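Local coordinates for alpha,alpha-trehalose-phosphate synthase (UDP-forming) (Burkholderia multivorans, PDB 5UOF), which belongs to glycosyltransferase family 20, whose members have the two-domain GT-B fold, at residues G45-D59 with N69-Y82. Sequence-based numbering, arbitrary orientation.
Sequences GVWFGWNGEIVGTPD and NVTYATVGLTRRDY
The indole of Trp50 lies between Leu77 and Gly52: Leu77 CD1 sits 3.5 Å from the centroid of the five-membered ring, almost on its normal, in a CH-pi contact, while Gly52 CA covers the opposite face. Gly76 CA and Glu53 O meet the indole edge. With CG anti to the backbone N (chi1 -174°), the indole swings in across Leu77, and its far corner, CH2, comes 3.6 Å from Tyr82 CE1, the two planes inclined at 53°. Tyr86 adds a further ring to this cluster. Near the other end, Trp47 CE3 approaches the edge of the Tyr72 ring, one face of which is lined by Val70 CG1.

Strands 46-48 and 70-77 run parallel in the mixed sheet of the N-terminal Rossmann-like domain. The parallel pairing continues past a corner at Gly49 to Trp50 with Val75, and a beta bulge at 51-53 shifts the register by two before Ile54 meets Leu77. An Asx turn lies within the bulge, Asn51 OD1 accepting from Glu53 N at 3.0 Å. Glu53 O then takes two donors, Trp50 NE1 at 2.7 Å and Leu77 N at 3.1 Å. Beyond it the chain returns, and Asp59 OD2 accepts from Gly76 N at 2.7 Å, 34° out of the carboxylate plane. The indole is thus fixed by its own N-H as well as by packing, and Glu53 O joins it to the backbone of Leu77.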
# COMPACT_ATOMS: atom_id res chain seq x y z
N GLY A 45 18.45 29.62 20.38
CA GLY A 45 18.50 28.17 20.39
C GLY A 45 19.73 27.59 19.72
O GLY A 45 20.71 28.27 19.42
N VAL A 46 19.66 26.28 19.49
CA VAL A 46 20.74 25.49 18.92
C VAL A 46 20.17 24.65 17.78
O VAL A 46 19.10 24.06 17.92
CB VAL A 46 21.40 24.58 19.97
CG1 VAL A 46 22.60 23.84 19.39
CG2 VAL A 46 21.81 25.39 21.20
N TRP A 47 20.87 24.63 16.65
CA TRP A 47 20.59 23.72 15.55
C TRP A 47 21.70 22.68 15.55
O TRP A 47 22.88 23.03 15.41
CB TRP A 47 20.52 24.46 14.21
CG TRP A 47 19.92 23.68 13.06
CD1 TRP A 47 19.68 22.34 12.99
CD2 TRP A 47 19.49 24.23 11.81
NE1 TRP A 47 19.12 22.02 11.77
CE2 TRP A 47 19.00 23.17 11.03
CE3 TRP A 47 19.47 25.53 11.28
CZ2 TRP A 47 18.49 23.36 9.75
CZ3 TRP A 47 18.97 25.72 10.01
CH2 TRP A 47 18.49 24.64 9.25
N PHE A 48 21.32 21.42 15.76
CA PHE A 48 22.24 20.31 15.88
C PHE A 48 22.07 19.37 14.70
O PHE A 48 20.94 19.07 14.31
CB PHE A 48 22.00 19.56 17.21
CG PHE A 48 22.74 18.26 17.32
CD1 PHE A 48 24.04 18.23 17.83
CD2 PHE A 48 22.14 17.07 16.98
CE1 PHE A 48 24.72 17.03 17.95
CE2 PHE A 48 22.81 15.86 17.10
CZ PHE A 48 24.11 15.85 17.58
N GLY A 49 23.18 18.92 14.14
CA GLY A 49 23.13 17.97 13.05
C GLY A 49 24.46 17.86 12.33
O GLY A 49 25.49 18.37 12.79
N TRP A 50 24.41 17.21 11.17
CA TRP A 50 25.59 16.96 10.34
C TRP A 50 26.11 18.25 9.72
O TRP A 50 25.33 19.12 9.31
CB TRP A 50 25.22 15.98 9.23
CG TRP A 50 26.35 15.51 8.38
CD1 TRP A 50 27.64 15.30 8.76
CD2 TRP A 50 26.28 15.17 6.99
NE1 TRP A 50 28.38 14.84 7.69
CE2 TRP A 50 27.57 14.75 6.60
CE3 TRP A 50 25.25 15.17 6.04
CZ2 TRP A 50 27.86 14.35 5.29
CZ3 TRP A 50 25.54 14.77 4.74
CH2 TRP A 50 26.83 14.37 4.38
N ASN A 51 27.43 18.36 9.62
CA ASN A 51 28.05 19.49 8.94
C ASN A 51 28.30 19.23 7.45
O ASN A 51 28.91 20.07 6.78
CB ASN A 51 29.37 19.89 9.63
CG ASN A 51 30.38 18.74 9.70
OD1 ASN A 51 30.20 17.69 9.09
ND2 ASN A 51 31.46 18.95 10.45
N GLY A 52 27.83 18.10 6.91
CA GLY A 52 28.05 17.79 5.52
C GLY A 52 29.41 17.20 5.19
O GLY A 52 29.67 16.92 4.01
N GLU A 53 30.28 16.99 6.17
CA GLU A 53 31.63 16.50 5.94
C GLU A 53 31.76 15.04 6.36
O GLU A 53 31.08 14.58 7.29
CB GLU A 53 32.66 17.33 6.71
CG GLU A 53 32.48 18.84 6.63
CD GLU A 53 33.06 19.44 5.36
OE1 GLU A 53 32.85 18.87 4.27
OE2 GLU A 53 33.75 20.48 5.47
N ILE A 54 32.65 14.33 5.69
CA ILE A 54 33.05 12.98 6.09
C ILE A 54 34.36 13.08 6.85
O ILE A 54 35.27 13.82 6.45
CB ILE A 54 33.18 12.05 4.87
CG1 ILE A 54 31.83 11.87 4.19
CG2 ILE A 54 33.73 10.69 5.29
CD1 ILE A 54 30.80 11.23 5.09
N VAL A 55 34.45 12.35 7.97
CA VAL A 55 35.64 12.36 8.81
C VAL A 55 36.13 10.92 8.97
O VAL A 55 35.38 9.96 8.82
CB VAL A 55 35.36 13.00 10.18
CG1 VAL A 55 35.09 14.49 10.03
CG2 VAL A 55 34.19 12.32 10.86
N GLY A 56 37.43 10.79 9.26
CA GLY A 56 38.02 9.46 9.35
C GLY A 56 37.52 8.67 10.54
O GLY A 56 37.09 7.52 10.40
N THR A 57 37.58 9.27 11.72
CA THR A 57 37.07 8.70 12.96
C THR A 57 35.97 9.60 13.50
O THR A 57 35.92 10.79 13.17
CB THR A 57 38.20 8.57 14.01
OG1 THR A 57 38.86 9.83 14.16
CG2 THR A 57 39.21 7.52 13.57
N PRO A 58 35.06 9.06 14.31
CA PRO A 58 33.97 9.89 14.84
C PRO A 58 34.48 11.13 15.56
O PRO A 58 35.51 11.09 16.25
CB PRO A 58 33.26 8.94 15.82
CG PRO A 58 33.52 7.59 15.27
CD PRO A 58 34.89 7.64 14.66
N ASP A 59 33.78 12.25 15.36
CA ASP A 59 34.07 13.45 16.13
C ASP A 59 33.86 13.18 17.61
O ASP A 59 32.86 12.57 18.01
CB ASP A 59 33.18 14.62 15.68
CG ASP A 59 33.70 15.31 14.44
OD1 ASP A 59 34.90 15.20 14.13
OD2 ASP A 59 32.90 16.00 13.76
N ASN A 69 22.38 35.17 17.44
CA ASN A 69 21.80 34.60 18.65
C ASN A 69 21.64 33.09 18.58
O ASN A 69 21.14 32.48 19.53
CB ASN A 69 20.44 35.26 18.91
CG ASN A 69 20.03 35.17 20.37
OD1 ASN A 69 20.87 35.13 21.27
ND2 ASN A 69 18.72 35.16 20.60
N VAL A 70 22.06 32.47 17.49
CA VAL A 70 21.82 31.05 17.25
C VAL A 70 23.15 30.32 17.32
O VAL A 70 24.17 30.80 16.81
CB VAL A 70 21.14 30.83 15.89
CG1 VAL A 70 20.89 29.35 15.64
CG2 VAL A 70 19.84 31.59 15.83
N THR A 71 23.13 29.15 17.96
CA THR A 71 24.30 28.28 18.02
C THR A 71 24.11 27.12 17.05
O THR A 71 23.03 26.52 16.98
CB THR A 71 24.51 27.75 19.44
OG1 THR A 71 24.67 28.86 20.33
CG2 THR A 71 25.76 26.88 19.51
N TYR A 72 25.15 26.83 16.28
CA TYR A 72 25.16 25.69 15.38
C TYR A 72 26.13 24.66 15.94
O TYR A 72 27.33 24.93 16.07
CB TYR A 72 25.56 26.12 13.96
CG TYR A 72 24.65 27.20 13.40
CD1 TYR A 72 23.50 26.87 12.70
CD2 TYR A 72 24.93 28.54 13.60
CE1 TYR A 72 22.66 27.84 12.19
CE2 TYR A 72 24.09 29.53 13.10
CZ TYR A 72 22.96 29.17 12.40
OH TYR A 72 22.12 30.14 11.89
N ALA A 73 25.60 23.49 16.31
CA ALA A 73 26.35 22.41 16.94
C ALA A 73 26.39 21.25 15.96
O ALA A 73 25.38 20.58 15.73
CB ALA A 73 25.70 21.99 18.26
N THR A 74 27.56 21.00 15.38
CA THR A 74 27.65 20.09 14.24
C THR A 74 28.75 19.05 14.44
O THR A 74 29.75 19.30 15.12
CB THR A 74 27.90 20.85 12.93
OG1 THR A 74 29.12 21.61 13.04
CG2 THR A 74 26.76 21.81 12.64
N VAL A 75 28.53 17.89 13.84
CA VAL A 75 29.52 16.83 13.77
C VAL A 75 29.68 16.42 12.31
O VAL A 75 28.77 16.57 11.50
CB VAL A 75 29.14 15.59 14.62
CG1 VAL A 75 29.04 15.94 16.09
CG2 VAL A 75 27.84 14.98 14.13
N GLY A 76 30.88 15.93 11.98
CA GLY A 76 31.03 15.14 10.78
C GLY A 76 30.51 13.74 11.01
O GLY A 76 30.17 13.35 12.12
N LEU A 77 30.45 12.97 9.92
CA LEU A 77 30.09 11.56 9.97
C LEU A 77 31.21 10.75 9.35
O LEU A 77 31.83 11.18 8.37
CB LEU A 77 28.78 11.31 9.21
CG LEU A 77 27.51 11.97 9.74
CD1 LEU A 77 26.38 11.87 8.71
CD2 LEU A 77 27.10 11.32 11.07
N THR A 78 31.51 9.58 9.92
CA THR A 78 32.39 8.66 9.21
C THR A 78 31.66 8.11 7.99
O THR A 78 30.45 8.27 7.84
CB THR A 78 32.85 7.51 10.11
OG1 THR A 78 31.72 6.71 10.49
CG2 THR A 78 33.56 8.04 11.36
N ARG A 79 32.41 7.44 7.11
CA ARG A 79 31.77 6.79 5.97
C ARG A 79 30.78 5.73 6.45
O ARG A 79 29.69 5.59 5.89
CB ARG A 79 32.82 6.17 5.05
CG ARG A 79 32.23 5.33 3.91
CD ARG A 79 31.39 6.17 2.97
NE ARG A 79 32.17 7.24 2.36
CZ ARG A 79 31.66 8.24 1.65
NH1 ARG A 79 30.35 8.32 1.44
NH2 ARG A 79 32.46 9.17 1.14
N ARG A 80 31.15 4.98 7.49
CA ARG A 80 30.24 3.97 8.03
C ARG A 80 28.99 4.61 8.60
O ARG A 80 27.88 4.10 8.39
CB ARG A 80 30.95 3.14 9.09
CG ARG A 80 30.03 2.22 9.88
CD ARG A 80 30.83 1.27 10.76
NE ARG A 80 29.99 0.32 11.48
CZ ARG A 80 29.78 0.34 12.80
NH1 ARG A 80 30.36 1.27 13.55
NH2 ARG A 80 29.00 -0.58 13.36
N ASP A 81 29.14 5.71 9.34
CA ASP A 81 27.97 6.41 9.87
C ASP A 81 27.12 7.00 8.75
O ASP A 81 25.89 6.90 8.78
CB ASP A 81 28.41 7.51 10.84
CG ASP A 81 28.97 6.96 12.14
OD1 ASP A 81 28.80 5.75 12.41
OD2 ASP A 81 29.57 7.74 12.90
N TYR A 82 27.76 7.61 7.75
CA TYR A 82 27.02 8.14 6.60
C TYR A 82 26.23 7.04 5.91
O TYR A 82 25.06 7.24 5.57
CB TYR A 82 27.98 8.80 5.60
CG TYR A 82 27.25 9.31 4.37
CD1 TYR A 82 26.73 10.60 4.33
CD2 TYR A 82 27.08 8.49 3.25
CE1 TYR A 82 26.06 11.06 3.21
CE2 TYR A 82 26.40 8.95 2.13
CZ TYR A 82 25.90 10.23 2.12
OH TYR A 82 25.23 10.69 1.01
O HOH W 1 31.59 20.77 12.52
O HOH W 2 35.23 7.54 7.34
O HOH W 3 31.23 12.12 14.27